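Local atomic coordinates of sorbitol-6-phosphate dehydrogenase (PDB entry 5O3Z), a protein that probably catalyses the oxidation of sorbitol 6-phosphate to fructose 6-phosphate as a short-chain dehydrogenase of the fire blight bacterium Erwinia amylovora. Residues Arg77-Thr82 with Arg125-Leu130. Residues are numbered along the deposited sequence; the frame is centred on the assembly and turned at random.
Sequences RAVDET and REFSKL
Val-79 and Asp-80 face Phe-127 and Leu-130 across two helical segments whose nearest CA atoms, those of Asp-80 and Leu-130, are 7.9 Å apart. The joint area buried, 148 Å², is small, in keeping with a contact made by four side chains without hydrogen bonds between the segments. Val-79, buried, sets its CB 4.3 Å from Phe-127 CE1, near the ring plane, so the aromatic edge rather than its face meets the valine. The CB of Phe-127 does not itself head for the other helix; it is the ring that closes the distance. Beside this apolar pair, the CD2 methyl of Leu-130 lies 4.1 Å from Asp-80 OD2, a van der Waals approach to the carboxylate. Asp-80 extends its CG anti to the backbone N (chi1 -175°), which carries the carboxylate to the Leu-130 methyl, the two side chains crossing at an angle. OD2 forms a salt bridge with Arg-133 NH1, one turn beyond Leu-130, which would balance its charge, so the two helices are also tied ionically. Within segment 125-130, Arg-125 NE donates a hydrogen bond, part of a salt bridge, to Glu-126 OE2 at 2.9 Å, nearly in the guanidinium plane, while its NH1 is hydrogen-bonded to Phe-104 O of the second subunit. The contact thus joins helices 69-83 and 106-133 of the Rossmann-type SDR fold; Val-79 and Phe-127 both pack on Val-10 of strand 8-12, and Val-79 also touches Phe-62 of strand 59-63, outermost of the sheet within this chain.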
# COMPACT_ATOMS: atom_id res chain seq x y z
N ARG A 77 -37.24 2.12 -2.35
CA ARG A 77 -38.67 1.65 -2.58
C ARG A 77 -39.13 1.94 -4.03
O ARG A 77 -39.62 1.06 -4.69
CB ARG A 77 -39.65 2.26 -1.55
CG ARG A 77 -39.59 1.53 -0.22
CD ARG A 77 -40.66 1.93 0.80
NE ARG A 77 -40.73 3.38 0.94
CZ ARG A 77 -40.02 4.12 1.81
NH1 ARG A 77 -39.15 3.56 2.68
NH2 ARG A 77 -40.18 5.44 1.81
N ALA A 78 -38.84 3.14 -4.52
CA ALA A 78 -39.22 3.55 -5.85
C ALA A 78 -38.59 2.70 -6.96
O ALA A 78 -39.24 2.26 -7.92
CB ALA A 78 -38.86 5.01 -6.05
N VAL A 79 -37.30 2.42 -6.84
CA VAL A 79 -36.64 1.56 -7.80
C VAL A 79 -37.21 0.15 -7.74
O VAL A 79 -37.40 -0.43 -8.79
CB VAL A 79 -35.08 1.52 -7.60
CG1 VAL A 79 -34.44 0.52 -8.54
CG2 VAL A 79 -34.46 2.88 -7.86
N ASP A 80 -37.50 -0.40 -6.55
CA ASP A 80 -38.01 -1.75 -6.43
C ASP A 80 -39.40 -1.81 -7.04
O ASP A 80 -39.68 -2.67 -7.84
CB ASP A 80 -38.09 -2.17 -4.97
CG ASP A 80 -38.52 -3.62 -4.78
OD1 ASP A 80 -38.23 -4.52 -5.62
OD2 ASP A 80 -39.07 -3.90 -3.73
N GLU A 81 -40.27 -0.87 -6.66
CA GLU A 81 -41.62 -0.77 -7.28
C GLU A 81 -41.51 -0.79 -8.80
O GLU A 81 -42.22 -1.56 -9.45
CB GLU A 81 -42.33 0.56 -6.92
CG GLU A 81 -42.67 0.82 -5.45
CD GLU A 81 -42.81 2.33 -5.12
OE1 GLU A 81 -43.05 3.18 -6.04
OE2 GLU A 81 -42.68 2.71 -3.93
N THR A 82 -40.60 0.03 -9.34
CA THR A 82 -40.42 0.23 -10.78
C THR A 82 -39.79 -0.95 -11.60
O THR A 82 -40.38 -1.39 -12.63
CB THR A 82 -39.64 1.53 -11.01
OG1 THR A 82 -40.32 2.61 -10.36
CG2 THR A 82 -39.45 1.87 -12.51
N ARG A 125 -26.18 0.50 1.96
CA ARG A 125 -27.07 -0.14 2.92
C ARG A 125 -28.37 -0.56 2.29
O ARG A 125 -28.77 -1.72 2.42
CB ARG A 125 -27.39 0.78 4.13
CG ARG A 125 -28.09 -0.02 5.25
CD ARG A 125 -28.27 0.79 6.51
NE ARG A 125 -29.26 1.85 6.32
CZ ARG A 125 -29.45 2.86 7.17
NH1 ARG A 125 -28.68 3.00 8.26
NH2 ARG A 125 -30.39 3.75 6.90
N GLU A 126 -29.06 0.38 1.68
CA GLU A 126 -30.44 0.16 1.20
C GLU A 126 -30.53 -0.72 -0.02
O GLU A 126 -31.46 -1.55 -0.13
CB GLU A 126 -31.18 1.47 0.96
CG GLU A 126 -31.28 2.36 2.19
CD GLU A 126 -32.00 1.67 3.35
OE1 GLU A 126 -33.11 1.17 3.11
OE2 GLU A 126 -31.48 1.59 4.50
N PHE A 127 -29.55 -0.60 -0.92
CA PHE A 127 -29.54 -1.47 -2.07
C PHE A 127 -28.96 -2.79 -1.86
O PHE A 127 -29.45 -3.73 -2.45
CB PHE A 127 -28.95 -0.77 -3.22
CG PHE A 127 -29.80 0.34 -3.70
CD1 PHE A 127 -30.95 0.07 -4.48
CD2 PHE A 127 -29.52 1.64 -3.34
CE1 PHE A 127 -31.73 1.15 -4.93
CE2 PHE A 127 -30.31 2.70 -3.78
CZ PHE A 127 -31.41 2.45 -4.57
N SER A 128 -27.96 -2.94 -0.99
CA SER A 128 -27.60 -4.29 -0.53
C SER A 128 -28.75 -5.11 0.04
O SER A 128 -28.80 -6.34 -0.18
CB SER A 128 -26.46 -4.32 0.49
OG SER A 128 -26.70 -3.62 1.70
N LYS A 129 -29.66 -4.49 0.81
CA LYS A 129 -30.81 -5.23 1.35
C LYS A 129 -31.66 -5.81 0.22
O LYS A 129 -32.11 -6.95 0.30
CB LYS A 129 -31.73 -4.30 2.17
CG LYS A 129 -31.18 -3.86 3.50
CD LYS A 129 -31.81 -2.51 3.87
CE LYS A 129 -32.06 -2.34 5.34
NZ LYS A 129 -33.30 -3.05 5.72
N LEU A 130 -31.88 -5.02 -0.82
CA LEU A 130 -32.65 -5.50 -2.00
C LEU A 130 -31.94 -6.66 -2.67
O LEU A 130 -32.60 -7.60 -3.20
CB LEU A 130 -32.93 -4.37 -3.01
CG LEU A 130 -33.92 -3.25 -2.59
CD1 LEU A 130 -34.07 -2.19 -3.70
CD2 LEU A 130 -35.29 -3.79 -2.24